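Local atomic coordinates of MHC class I protein (Ginglymostoma cirratum, PDB entry 6LUP), a protein that probably presents peptides at the cell surface to T cells, holding them in a groove formed by its first two extracellular domains. Residues H3-F8 / Q167-N172; I121-D126 / Q152-Y157; L195-T200 / I207-F212. One frame throughout, in Å; residues are numbered along the deposited sequence.

Contact 1. Residues H3-F8 / Q167-N172; sequences HSLRYF and QKYLKN
Y169 OH is gripped by two groups, the hydroxyl of Y57 and the backbone of the bound peptide, while from strand 3-8 the hydroxyl of Y7 stands close by without bonding to it: Y7 OH and Y169 OH are 4.3 Å apart. Y7 OH makes its own hydrogen bond to the peptide backbone. This cluster of tyrosines round a stretch of peptide main chain is a worked example of how class I molecules hold a ligand largely independently of its side chains, and it is consistent with the pocket that receives the peptide's amino-terminal end.

Beneath the hydroxyls the contact turns apolar. L5 carries its CG anti to the backbone N, and chi1 of 169° together with chi2 of 62° brings its two methyls to the edge of the Y169 ring. L5 CD1 lies 3.8 Å from Y169 CE2, near the plane of the ring, and L5 CD2 is 4.0 Å from the same Y169 CE2.

At the start of the strand the interaction changes to CH-pi. L170 CD2 sits over one face of the H3 imidazole, 3.7 Å from the ring centroid. The other branch of L170 reaches back along the histidine, with L170 CD1 3.8 Å from H3 CB. H3 ND1 is hydrogen-bonded to D28 OD2, a bond that helps fix the rotation of the ring beneath the methyl.

The segment axes approach to 9.6 Å at an angle of 112°, so the helix end lies across the strand. Strand 3-12 runs between strands 21-27 and 91-100 of the groove floor, and the side chain of L5 also packs on C98 of strand 91-100 and C162 of helix 148-172, the two cysteines whose disulfide joins floor to wall.

Contact 2. Residues I121-D126 / Q152-Y157; sequences ISLDKD and QGTKGY
T154 meets L123 through its methyl: T154 CG2 lies 4.3 Å from L123 CD2, a loose apolar contact between helix 148-172 and the end of strand 118-124. The hydroxyl of T154 serves the helix itself, bonding to the carbonyl oxygen of F150 one turn back, so the polar branch is satisfied while the methyl is left for the strand. T154 also packs on an aromatic side chain of the bound peptide.

K155 follows and contributes the largest share of the contact. Its CG is anti to the backbone N (chi1 -174°) and the chain runs extended until chi4, where a bend to 84° turns the ammonium group toward the turn beyond the strand; K155 NZ comes to 3.2 Å from K125 O. Lower down, the aliphatic stems of the lysines pass with K125 CG 4.3 Å from K155 CG.

In the class I groove the helical wall lies over the beta-sheet floor, here over the end of strand 118-124, the last but one of the sheet. The two ammonium groups, K125 NZ and K155 NZ, stay 6.6 Å apart, and E159 forms a long, weak ion pair with each, which may temper their repulsion. M128 packs against both L123 and K155.

Two residues on, Y157 bonds through its hydroxyl to the backbone of the bound peptide.

Contact 3. Residues L195-T200 / I207-F212; sequences LSCVAT and IEVNLF
C197 reaches from strand 195-200 toward L211 and V209 of the facing strand, and its short side chain can be followed atom by atom. CB comes first: C197 CB lies 4.0 Å from L211 CD1, its closest partner across the contact. The next atom is the sulfur, placed anti to the backbone N (chi1 -163°). C197 SG passes 4.3 Å from V209 CG2 and there forms its disulfide with the SG of C252, on strand 250-255. The cysteine thus lies against two successive inward residues of the opposite strand, one met by its CB and the other by its tip.

Such a bond between two facing sheets is the signature of the immunoglobulin fold, here a C1-set domain. Strand 194-202 belongs to one sheet and strand 208-213 to the other. The segment axes approach to 8.8 Å with their directions at 159°, and no hydrogen bond crosses between them: the pair meets through aliphatic carbons and the sulfur, as expected of layers in a sandwich and not of neighbours in one sheet.

The other contacts extend this apolar layer along the strands. L211 forks, its second methyl reaching main chain, with L211 CD2 4.1 Å from L195 O. At the far end A199 offers only its CB methyl, and the longer I207 makes up the distance, I207 CD1 lying 4.3 Å from A199 CB. One polar link does span the sheets nearby: R238 of strand 234-241, beside strand 194-202, donates from NE to V209 O, and L211 packs on the same arginine. On the reverse face of strand 195-200, S196 and T200 hydrogen-bond through their hydroxyls to another protein chain, in class I molecules probably beta2-microglobulin.

How the contacts relate
Contacts 1 and 2 use the same helix, 148-172, against the same sheet, and they touch where Y7 CE1 comes within 3.8 Å of Y157 OH. Contact 1 is buried and lies over the middle of the floor, combining apolar and CH-pi packing with tyrosine hydroxyls bonded to the peptide; contact 2 is only partly buried and sets the helix on the end of strand 118-124 and its turn, where lysine stems and a carbonyl take over. Contact 3 is buried too, but belongs to the immunoglobulin domain, its centre about 30 Å from that of contact 1 and about 41 Å from that of contact 2. There aliphatic groups pack sheet on sheet beside the disulfide to C252.

Contact 1. Residues H3-F8 / Q167-N172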
ATOM      1  N   HIS A   3       4.807  -2.059  16.398  1.00 45.49           N
ATOM      2  CA  HIS A   3       4.865  -2.983  15.257  1.00 43.82           C
ATOM      3  C   HIS A   3       3.488  -3.562  14.923  1.00 42.64           C
ATOM      4  O   HIS A   3       2.635  -3.690  15.804  1.00 42.90           O
ATOM      5  CB  HIS A   3       5.870  -4.115  15.503  1.00 44.07           C
ATOM      6  CG  HIS A   3       7.291  -3.653  15.632  1.00 45.05           C
ATOM      7  ND1 HIS A   3       8.026  -3.190  14.563  1.00 44.68           N
ATOM      8  CD2 HIS A   3       8.112  -3.591  16.709  1.00 46.19           C
ATOM      9  CE1 HIS A   3       9.237  -2.859  14.974  1.00 45.46           C
ATOM     10  NE2 HIS A   3       9.315  -3.094  16.272  1.00 46.50           N
ATOM     11  N   SER A   4       3.279  -3.920  13.656  1.00 40.67           N
ATOM     12  CA  SER A   4       1.972  -4.427  13.210  1.00 38.78           C
ATOM     13  C   SER A   4       2.041  -5.615  12.249  1.00 37.29           C
ATOM     14  O   SER A   4       2.997  -5.769  11.490  1.00 37.00           O
ATOM     15  CB  SER A   4       1.150  -3.301  12.573  1.00 38.54           C
ATOM     16  OG  SER A   4       1.711  -2.902  11.332  1.00 38.48           O
ATOM     17  N   LEU A   5       1.008  -6.447  12.296  1.00 36.29           N
ATOM     18  CA  LEU A   5       0.815  -7.523  11.334  1.00 35.41           C
ATOM     19  C   LEU A   5      -0.591  -7.383  10.749  1.00 35.21           C
ATOM     20  O   LEU A   5      -1.582  -7.531  11.465  1.00 35.86           O
ATOM     21  CB  LEU A   5       0.993  -8.886  12.013  1.00 35.09           C
ATOM     22  CG  LEU A   5       0.595 -10.165  11.269  1.00 34.44           C
ATOM     23  CD1 LEU A   5       1.405 -10.377   9.999  1.00 34.16           C
ATOM     24  CD2 LEU A   5       0.746 -11.356  12.198  1.00 34.67           C
ATOM     25  N   ARG A   6      -0.677  -7.077   9.458  1.00 34.55           N
ATOM     26  CA  ARG A   6      -1.963  -6.772   8.832  1.00 34.28           C
ATOM     27  C   ARG A   6      -2.155  -7.497   7.502  1.00 33.70           C
ATOM     28  O   ARG A   6      -1.205  -7.671   6.738  1.00 33.38           O
ATOM     29  CB  ARG A   6      -2.106  -5.264   8.624  1.00 35.05           C
ATOM     30  CG  ARG A   6      -1.957  -4.431   9.893  1.00 36.15           C
ATOM     31  CD  ARG A   6      -1.761  -2.959   9.569  1.00 36.94           C
ATOM     32  NE  ARG A   6      -0.627  -2.773   8.663  1.00 37.49           N
ATOM     33  CZ  ARG A   6      -0.408  -1.686   7.928  1.00 38.03           C
ATOM     34  NH1 ARG A   6      -1.244  -0.654   7.980  1.00 38.53           N
ATOM     35  NH2 ARG A   6       0.654  -1.632   7.130  1.00 38.02           N
ATOM     36  N   TYR A   7      -3.391  -7.914   7.239  1.00 33.32           N
ATOM     37  CA  TYR A   7      -3.746  -8.588   5.991  1.00 33.00           C
ATOM     38  C   TYR A   7      -4.827  -7.833   5.228  1.00 33.45           C
ATOM     39  O   TYR A   7      -5.754  -7.285   5.831  1.00 33.74           O
ATOM     40  CB  TYR A   7      -4.222 -10.005   6.276  1.00 32.62           C
ATOM     41  CG  TYR A   7      -3.114 -10.963   6.603  1.00 32.39           C
ATOM     42  CD1 TYR A   7      -2.649 -11.107   7.911  1.00 32.35           C
ATOM     43  CD2 TYR A   7      -2.523 -11.733   5.603  1.00 32.32           C
ATOM     44  CE1 TYR A   7      -1.632 -11.997   8.213  1.00 32.30           C
ATOM     45  CE2 TYR A   7      -1.504 -12.624   5.895  1.00 32.29           C
ATOM     46  CZ  TYR A   7      -1.064 -12.752   7.199  1.00 32.35           C
ATOM     47  OH  TYR A   7      -0.053 -13.634   7.485  1.00 32.79           O
ATOM     48  N   PHE A   8      -4.708  -7.823   3.901  1.00 33.65           N
ATOM     49  CA  PHE A   8      -5.629  -7.092   3.030  1.00 34.39           C
ATOM     50  C   PHE A   8      -6.170  -8.027   1.959  1.00 35.17           C
ATOM     51  O   PHE A   8      -5.407  -8.554   1.148  1.00 35.26           O
ATOM     52  CB  PHE A   8      -4.931  -5.883   2.386  1.00 34.59           C
ATOM     53  CG  PHE A   8      -4.388  -4.896   3.383  1.00 34.56           C
ATOM     54  CD1 PHE A   8      -3.193  -5.146   4.059  1.00 34.29           C
ATOM     55  CD2 PHE A   8      -5.077  -3.724   3.667  1.00 35.15           C
ATOM     56  CE1 PHE A   8      -2.701  -4.249   4.999  1.00 34.26           C
ATOM     57  CE2 PHE A   8      -4.588  -2.819   4.603  1.00 35.16           C
ATOM     58  CZ  PHE A   8      -3.399  -3.081   5.267  1.00 34.62           C
ATOM     59  N   GLN A 167       5.457 -11.416  16.694  1.00 39.46           N
ATOM     60  CA  GLN A 167       6.680 -11.489  17.492  1.00 41.03           C
ATOM     61  C   GLN A 167       7.716 -12.447  16.910  1.00 40.95           C
ATOM     62  O   GLN A 167       8.920 -12.196  16.999  1.00 41.55           O
ATOM     63  CB  GLN A 167       6.354 -11.844  18.942  1.00 42.28           C
ATOM     64  CG  GLN A 167       6.018 -10.616  19.773  1.00 43.92           C
ATOM     65  CD  GLN A 167       5.317 -10.943  21.073  1.00 45.60           C
ATOM     66  OE1 GLN A 167       4.961 -12.093  21.334  1.00 46.43           O
ATOM     67  NE2 GLN A 167       5.109  -9.923  21.900  1.00 46.65           N
ATOM     68  N   LYS A 168       7.238 -13.529  16.302  1.00 40.20           N
ATOM     69  CA  LYS A 168       8.109 -14.483  15.637  1.00 40.21           C
ATOM     70  C   LYS A 168       8.693 -13.855  14.379  1.00 39.87           C
ATOM     71  O   LYS A 168       9.891 -13.966  14.122  1.00 40.81           O
ATOM     72  CB  LYS A 168       7.341 -15.759  15.290  1.00 39.77           C
ATOM     73  CG  LYS A 168       8.209 -16.865  14.710  1.00 40.25           C
ATOM     74  CD  LYS A 168       7.372 -17.927  14.022  1.00 39.64           C
ATOM     75  CE  LYS A 168       8.237 -19.099  13.602  1.00 40.38           C
ATOM     76  NZ  LYS A 168       7.445 -20.111  12.859  1.00 40.04           N
ATOM     77  N   TYR A 169       7.838 -13.187  13.608  1.00 38.92           N
ATOM     78  CA  TYR A 169       8.262 -12.500  12.392  1.00 38.49           C
ATOM     79  C   TYR A 169       9.323 -11.441  12.674  1.00 39.36           C
ATOM     80  O   TYR A 169      10.312 -11.344  11.949  1.00 39.68           O
ATOM     81  CB  TYR A 169       7.067 -11.863  11.677  1.00 37.08           C
ATOM     82  CG  TYR A 169       6.041 -12.846  11.146  1.00 35.83           C
ATOM     83  CD1 TYR A 169       6.412 -14.121  10.715  1.00 35.68           C
ATOM     84  CD2 TYR A 169       4.699 -12.482  11.042  1.00 34.88           C
ATOM     85  CE1 TYR A 169       5.473 -15.011  10.221  1.00 34.98           C
ATOM     86  CE2 TYR A 169       3.751 -13.362  10.545  1.00 34.13           C
ATOM     87  CZ  TYR A 169       4.140 -14.623  10.136  1.00 34.25           C
ATOM     88  OH  TYR A 169       3.198 -15.495   9.643  1.00 33.48           O
ATOM     89  N   LEU A 170       9.118 -10.664  13.734  1.00 40.13           N
ATOM     90  CA  LEU A 170      10.077  -9.634  14.140  1.00 41.52           C
ATOM     91  C   LEU A 170      11.449 -10.202  14.503  1.00 43.36           C
ATOM     92  O   LEU A 170      12.470  -9.566  14.254  1.00 44.53           O
ATOM     93  CB  LEU A 170       9.523  -8.790  15.291  1.00 41.34           C
ATOM     94  CG  LEU A 170       8.370  -7.842  14.941  1.00 40.34           C
ATOM     95  CD1 LEU A 170       7.671  -7.364  16.202  1.00 40.99           C
ATOM     96  CD2 LEU A 170       8.833  -6.657  14.108  1.00 40.29           C
ATOM     97  N   LYS A 171      11.475 -11.399  15.083  1.00 44.58           N
ATOM     98  CA  LYS A 171      12.734 -12.086  15.341  1.00 46.29           C
ATOM     99  C   LYS A 171      13.355 -12.603  14.038  1.00 45.96           C
ATOM    100  O   LYS A 171      14.511 -12.306  13.740  1.00 46.89           O
ATOM    101  CB  LYS A 171      12.534 -13.219  16.354  1.00 48.11           C
ATOM    102  CG  LYS A 171      13.718 -14.166  16.502  1.00 51.06           C
ATOM    103  CD  LYS A 171      13.252 -15.534  16.991  1.00 53.13           C
ATOM    104  CE  LYS A 171      14.223 -16.641  16.599  1.00 54.77           C
ATOM    105  NZ  LYS A 171      13.593 -17.990  16.709  1.00 54.71           N
ATOM    106  N   ASN A 172      12.582 -13.358  13.258  1.00 44.93           N
ATOM    107  CA  ASN A 172      13.086 -13.985  12.030  1.00 44.71           C
ATOM    108  C   ASN A 172      13.395 -13.023  10.884  1.00 44.47           C
ATOM    109  O   ASN A 172      14.232 -13.322  10.034  1.00 45.04           O
ATOM    110  CB  ASN A 172      12.129 -15.079  11.548  1.00 43.92           C
ATOM    111  CG  ASN A 172      12.194 -16.337  12.400  1.00 44.56           C
ATOM    112  OD1 ASN A 172      11.218 -17.080  12.495  1.00 44.09           O
ATOM    113  ND2 ASN A 172      13.345 -16.586  13.019  1.00 45.76           N
TER

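Contact 2. Residues I121-D126 / Q152-Y157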
ATOM      1  N   ILE A 121     -19.140  -3.709   7.445  1.00 51.80           N
ATOM      2  CA  ILE A 121     -19.259  -4.215   8.805  1.00 51.55           C
ATOM      3  C   ILE A 121     -17.872  -4.288   9.447  1.00 50.56           C
ATOM      4  O   ILE A 121     -16.870  -4.489   8.758  1.00 49.83           O
ATOM      5  CB  ILE A 121     -19.990  -5.586   8.826  1.00 51.57           C
ATOM      6  CG1 ILE A 121     -20.590  -5.874  10.208  1.00 52.14           C
ATOM      7  CG2 ILE A 121     -19.090  -6.716   8.335  1.00 50.13           C
ATOM      8  CD1 ILE A 121     -21.569  -7.031  10.227  1.00 52.20           C
ATOM      9  N   SER A 122     -17.813  -4.095  10.762  1.00 50.80           N
ATOM     10  CA  SER A 122     -16.554  -4.204  11.500  1.00 50.35           C
ATOM     11  C   SER A 122     -16.806  -4.575  12.958  1.00 51.26           C
ATOM     12  O   SER A 122     -17.918  -4.404  13.460  1.00 52.84           O
ATOM     13  CB  SER A 122     -15.736  -2.910  11.396  1.00 50.17           C
ATOM     14  OG  SER A 122     -16.468  -1.790  11.858  1.00 51.53           O
ATOM     15  N   LEU A 123     -15.779  -5.084  13.635  1.00 50.58           N
ATOM     16  CA  LEU A 123     -15.935  -5.533  15.013  1.00 51.86           C
ATOM     17  C   LEU A 123     -15.453  -4.524  16.049  1.00 53.61           C
ATOM     18  O   LEU A 123     -14.312  -4.064  15.996  1.00 53.05           O
ATOM     19  CB  LEU A 123     -15.228  -6.878  15.234  1.00 50.43           C
ATOM     20  CG  LEU A 123     -15.042  -7.372  16.678  1.00 50.81           C
ATOM     21  CD1 LEU A 123     -16.355  -7.851  17.286  1.00 51.87           C
ATOM     22  CD2 LEU A 123     -13.993  -8.471  16.752  1.00 49.62           C
ATOM     23  N   ASP A 124     -16.331  -4.195  16.993  1.00 55.93           N
ATOM     24  CA  ASP A 124     -15.920  -3.523  18.215  1.00 58.01           C
ATOM     25  C   ASP A 124     -15.405  -4.599  19.164  1.00 58.02           C
ATOM     26  O   ASP A 124     -16.181  -5.388  19.700  1.00 58.61           O
ATOM     27  CB  ASP A 124     -17.092  -2.758  18.842  1.00 60.91           C
ATOM     28  CG  ASP A 124     -16.684  -1.941  20.064  1.00 63.04           C
ATOM     29  OD1 ASP A 124     -15.777  -2.363  20.819  1.00 63.31           O
ATOM     30  OD2 ASP A 124     -17.290  -0.868  20.279  1.00 65.06           O
ATOM     31  N   LYS A 125     -14.089  -4.628  19.355  1.00 57.65           N
ATOM     32  CA  LYS A 125     -13.435  -5.663  20.151  1.00 57.47           C
ATOM     33  C   LYS A 125     -13.744  -5.521  21.642  1.00 59.56           C
ATOM     34  O   LYS A 125     -13.841  -6.519  22.357  1.00 59.54           O
ATOM     35  CB  LYS A 125     -11.920  -5.635  19.904  1.00 56.00           C
ATOM     36  CG  LYS A 125     -11.182  -6.917  20.275  1.00 55.21           C
ATOM     37  CD  LYS A 125      -9.679  -6.805  20.036  1.00 54.07           C
ATOM     38  CE  LYS A 125      -8.994  -5.928  21.080  1.00 55.13           C
ATOM     39  NZ  LYS A 125      -7.505  -5.974  20.987  1.00 54.50           N
ATOM     40  N   ASP A 126     -13.905  -4.282  22.104  1.00 61.71           N
ATOM     41  CA  ASP A 126     -14.159  -4.007  23.524  1.00 64.28           C
ATOM     42  C   ASP A 126     -15.566  -4.408  23.953  1.00 64.91           C
ATOM     43  O   ASP A 126     -15.738  -5.076  24.972  1.00 66.05           O
ATOM     44  CB  ASP A 126     -13.884  -2.534  23.856  1.00 66.16           C
ATOM     45  CG  ASP A 126     -12.447  -2.121  23.553  1.00 66.58           C
ATOM     46  OD1 ASP A 126     -11.602  -3.010  23.284  1.00 65.68           O
ATOM     47  OD2 ASP A 126     -12.163  -0.902  23.583  1.00 67.31           O
ATOM     48  N   GLN A 152     -15.531 -15.028  19.651  1.00 45.47           N
ATOM     49  CA  GLN A 152     -14.426 -15.299  20.562  1.00 45.48           C
ATOM     50  C   GLN A 152     -13.195 -15.779  19.805  1.00 43.45           C
ATOM     51  O   GLN A 152     -12.066 -15.430  20.158  1.00 43.03           O
ATOM     52  CB  GLN A 152     -14.839 -16.304  21.642  1.00 47.16           C
ATOM     53  CG  GLN A 152     -15.707 -15.707  22.740  1.00 49.78           C
ATOM     54  CD  GLN A 152     -15.058 -14.511  23.425  1.00 51.48           C
ATOM     55  OE1 GLN A 152     -13.967 -14.614  23.995  1.00 52.33           O
ATOM     56  NE2 GLN A 152     -15.733 -13.365  23.374  1.00 52.41           N
ATOM     57  N   GLY A 153     -13.425 -16.567  18.756  1.00 42.13           N
ATOM     58  CA  GLY A 153     -12.357 -17.045  17.881  1.00 40.43           C
ATOM     59  C   GLY A 153     -11.611 -15.905  17.211  1.00 39.54           C
ATOM     60  O   GLY A 153     -10.385 -15.818  17.299  1.00 38.82           O
ATOM     61  N   THR A 154     -12.364 -15.029  16.549  1.00 39.15           N
ATOM     62  CA  THR A 154     -11.810 -13.839  15.911  1.00 38.81           C
ATOM     63  C   THR A 154     -11.021 -12.996  16.920  1.00 39.56           C
ATOM     64  O   THR A 154      -9.915 -12.529  16.628  1.00 39.18           O
ATOM     65  CB  THR A 154     -12.931 -12.993  15.280  1.00 38.99           C
ATOM     66  OG1 THR A 154     -13.647 -13.789  14.330  1.00 38.73           O
ATOM     67  CG2 THR A 154     -12.371 -11.758  14.590  1.00 38.84           C
ATOM     68  N   LYS A 155     -11.594 -12.823  18.110  1.00 40.52           N
ATOM     69  CA  LYS A 155     -10.954 -12.072  19.180  1.00 41.51           C
ATOM     70  C   LYS A 155      -9.664 -12.753  19.614  1.00 41.06           C
ATOM     71  O   LYS A 155      -8.660 -12.083  19.862  1.00 41.21           O
ATOM     72  CB  LYS A 155     -11.907 -11.927  20.364  1.00 43.47           C
ATOM     73  CG  LYS A 155     -11.404 -11.041  21.493  1.00 45.09           C
ATOM     74  CD  LYS A 155     -12.200 -11.314  22.758  1.00 47.18           C
ATOM     75  CE  LYS A 155     -11.815 -10.387  23.901  1.00 48.70           C
ATOM     76  NZ  LYS A 155     -12.538  -9.089  23.835  1.00 49.93           N
ATOM     77  N   GLY A 156      -9.697 -14.083  19.704  1.00 40.38           N
ATOM     78  CA  GLY A 156      -8.517 -14.871  20.036  1.00 39.38           C
ATOM     79  C   GLY A 156      -7.416 -14.713  19.004  1.00 38.49           C
ATOM     80  O   GLY A 156      -6.235 -14.687  19.349  1.00 38.76           O
ATOM     81  N   TYR A 157      -7.794 -14.598  17.734  1.00 37.48           N
ATOM     82  CA  TYR A 157      -6.811 -14.356  16.680  1.00 36.69           C
ATOM     83  C   TYR A 157      -6.165 -12.978  16.817  1.00 36.84           C
ATOM     84  O   TYR A 157      -4.940 -12.862  16.855  1.00 36.59           O
ATOM     85  CB  TYR A 157      -7.418 -14.512  15.281  1.00 35.65           C
ATOM     86  CG  TYR A 157      -6.490 -14.022  14.196  1.00 35.13           C
ATOM     87  CD1 TYR A 157      -5.456 -14.826  13.720  1.00 34.75           C
ATOM     88  CD2 TYR A 157      -6.630 -12.739  13.659  1.00 35.19           C
ATOM     89  CE1 TYR A 157      -4.594 -14.375  12.737  1.00 34.52           C
ATOM     90  CE2 TYR A 157      -5.770 -12.278  12.676  1.00 34.78           C
ATOM     91  CZ  TYR A 157      -4.756 -13.100  12.220  1.00 34.42           C
ATOM     92  OH  TYR A 157      -3.905 -12.647  11.241  1.00 34.39           O
TER

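Contact 3. Residues L195-T200 / I207-F212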
ATOM      1  N   LEU A 195      13.637  25.014  -6.009  1.00 73.17           N
ATOM      2  CA  LEU A 195      14.588  24.326  -5.147  1.00 70.77           C
ATOM      3  C   LEU A 195      13.911  23.093  -4.563  1.00 67.84           C
ATOM      4  O   LEU A 195      12.898  23.209  -3.873  1.00 67.58           O
ATOM      5  CB  LEU A 195      15.062  25.261  -4.035  1.00 71.59           C
ATOM      6  CG  LEU A 195      16.491  25.085  -3.518  1.00 72.83           C
ATOM      7  CD1 LEU A 195      17.512  25.514  -4.563  1.00 73.70           C
ATOM      8  CD2 LEU A 195      16.680  25.889  -2.241  1.00 72.89           C
ATOM      9  N   SER A 196      14.464  21.915  -4.846  1.00 65.26           N
ATOM     10  CA  SER A 196      13.785  20.665  -4.506  1.00 62.57           C
ATOM     11  C   SER A 196      14.552  19.765  -3.548  1.00 60.55           C
ATOM     12  O   SER A 196      15.705  19.398  -3.794  1.00 60.41           O
ATOM     13  CB  SER A 196      13.420  19.887  -5.770  1.00 63.03           C
ATOM     14  OG  SER A 196      12.476  18.870  -5.483  1.00 62.47           O
ATOM     15  N   CYS A 197      13.886  19.416  -2.452  1.00 58.68           N
ATOM     16  CA  CYS A 197      14.410  18.450  -1.504  1.00 57.33           C
ATOM     17  C   CYS A 197      13.807  17.081  -1.779  1.00 55.52           C
ATOM     18  O   CYS A 197      12.594  16.885  -1.633  1.00 53.67           O
ATOM     19  CB  CYS A 197      14.126  18.873  -0.065  1.00 57.95           C
ATOM     20  SG  CYS A 197      15.161  17.988   1.116  1.00 58.68           S
ATOM     21  N   VAL A 198      14.662  16.150  -2.191  1.00 54.62           N
ATOM     22  CA  VAL A 198      14.239  14.794  -2.531  1.00 53.48           C
ATOM     23  C   VAL A 198      14.882  13.744  -1.621  1.00 51.95           C
ATOM     24  O   VAL A 198      16.108  13.607  -1.571  1.00 52.18           O
ATOM     25  CB  VAL A 198      14.445  14.470  -4.039  1.00 54.51           C
ATOM     26  CG1 VAL A 198      15.770  15.011  -4.554  1.00 55.60           C
ATOM     27  CG2 VAL A 198      14.318  12.972  -4.305  1.00 54.14           C
ATOM     28  N   ALA A 199      14.030  13.034  -0.888  1.00 50.28           N
ATOM     29  CA  ALA A 199      14.451  11.915  -0.050  1.00 48.80           C
ATOM     30  C   ALA A 199      14.004  10.619  -0.699  1.00 47.73           C
ATOM     31  O   ALA A 199      12.851  10.485  -1.110  1.00 47.03           O
ATOM     32  CB  ALA A 199      13.869  12.040   1.348  1.00 47.97           C
ATOM     33  N   THR A 200      14.930   9.673  -0.800  1.00 47.77           N
ATOM     34  CA  THR A 200      14.654   8.398  -1.455  1.00 47.28           C
ATOM     35  C   THR A 200      15.318   7.233  -0.718  1.00 46.79           C
ATOM     36  O   THR A 200      16.256   7.430   0.060  1.00 46.76           O
ATOM     37  CB  THR A 200      15.083   8.430  -2.940  1.00 48.00           C
ATOM     38  OG1 THR A 200      14.452   7.356  -3.651  1.00 48.09           O
ATOM     39  CG2 THR A 200      16.602   8.339  -3.086  1.00 48.57           C
ATOM     40  N   ILE A 207       7.315   9.826   7.129  1.00 46.07           N
ATOM     41  CA  ILE A 207       8.423  10.785   7.065  1.00 46.80           C
ATOM     42  C   ILE A 207       7.985  12.249   7.222  1.00 48.40           C
ATOM     43  O   ILE A 207       6.889  12.636   6.806  1.00 48.14           O
ATOM     44  CB  ILE A 207       9.250  10.599   5.762  1.00 46.16           C
ATOM     45  CG1 ILE A 207      10.606  11.309   5.858  1.00 46.13           C
ATOM     46  CG2 ILE A 207       8.454  11.029   4.532  1.00 45.50           C
ATOM     47  CD1 ILE A 207      11.586  10.928   4.768  1.00 45.95           C
ATOM     48  N   GLU A 208       8.856  13.049   7.833  1.00 50.35           N
ATOM     49  CA  GLU A 208       8.665  14.493   7.939  1.00 52.41           C
ATOM     50  C   GLU A 208       9.780  15.192   7.176  1.00 52.64           C
ATOM     51  O   GLU A 208      10.959  14.938   7.419  1.00 52.51           O
ATOM     52  CB  GLU A 208       8.681  14.946   9.404  1.00 54.25           C
ATOM     53  CG  GLU A 208       7.589  14.346  10.279  1.00 55.99           C
ATOM     54  CD  GLU A 208       6.238  15.001  10.059  1.00 57.59           C
ATOM     55  OE1 GLU A 208       5.327  14.331   9.518  1.00 58.19           O
ATOM     56  OE2 GLU A 208       6.090  16.190  10.418  1.00 59.05           O
ATOM     57  N   VAL A 209       9.404  16.060   6.242  1.00 53.18           N
ATOM     58  CA  VAL A 209      10.382  16.830   5.473  1.00 54.84           C
ATOM     59  C   VAL A 209       9.906  18.274   5.277  1.00 56.29           C
ATOM     60  O   VAL A 209       8.874  18.529   4.655  1.00 56.67           O
ATOM     61  CB  VAL A 209      10.765  16.132   4.143  1.00 54.58           C
ATOM     62  CG1 VAL A 209       9.549  15.490   3.488  1.00 54.42           C
ATOM     63  CG2 VAL A 209      11.468  17.094   3.189  1.00 55.33           C
ATOM     64  N   ASN A 210      10.664  19.210   5.834  1.00 57.46           N
ATOM     65  CA  ASN A 210      10.275  20.612   5.832  1.00 58.79           C
ATOM     66  C   ASN A 210      11.399  21.502   5.330  1.00 60.26           C
ATOM     67  O   ASN A 210      12.576  21.224   5.570  1.00 60.38           O
ATOM     68  CB  ASN A 210       9.838  21.042   7.234  1.00 59.11           C
ATOM     69  CG  ASN A 210       8.614  20.287   7.724  1.00 59.04           C
ATOM     70  OD1 ASN A 210       7.496  20.544   7.282  1.00 59.77           O
ATOM     71  ND2 ASN A 210       8.821  19.358   8.648  1.00 58.82           N
ATOM     72  N   LEU A 211      11.023  22.571   4.636  1.00 62.03           N
ATOM     73  CA  LEU A 211      11.983  23.504   4.057  1.00 63.61           C
ATOM     74  C   LEU A 211      12.072  24.798   4.849  1.00 64.95           C
ATOM     75  O   LEU A 211      11.074  25.280   5.388  1.00 64.41           O
ATOM     76  CB  LEU A 211      11.634  23.793   2.597  1.00 63.96           C
ATOM     77  CG  LEU A 211      12.199  22.825   1.553  1.00 64.33           C
ATOM     78  CD1 LEU A 211      11.597  21.429   1.654  1.00 64.27           C
ATOM     79  CD2 LEU A 211      11.978  23.396   0.162  1.00 65.12           C
ATOM     80  N   PHE A 212      13.279  25.351   4.912  1.00 68.03           N
ATOM     81  CA  PHE A 212      13.551  26.538   5.715  1.00 71.39           C
ATOM     82  C   PHE A 212      14.318  27.614   4.959  1.00 74.61           C
ATOM     83  O   PHE A 212      15.330  27.339   4.305  1.00 74.46           O
ATOM     84  CB  PHE A 212      14.307  26.161   6.993  1.00 71.25           C
ATOM     85  CG  PHE A 212      13.444  25.526   8.044  1.00 71.26           C
ATOM     86  CD1 PHE A 212      13.159  24.163   8.003  1.00 69.98           C
ATOM     87  CD2 PHE A 212      12.919  26.288   9.080  1.00 71.74           C
ATOM     88  CE1 PHE A 212      12.358  23.580   8.971  1.00 69.52           C
ATOM     89  CE2 PHE A 212      12.120  25.706  10.052  1.00 71.84           C
ATOM     90  CZ  PHE A 212      11.841  24.349   9.999  1.00 70.61           C
TER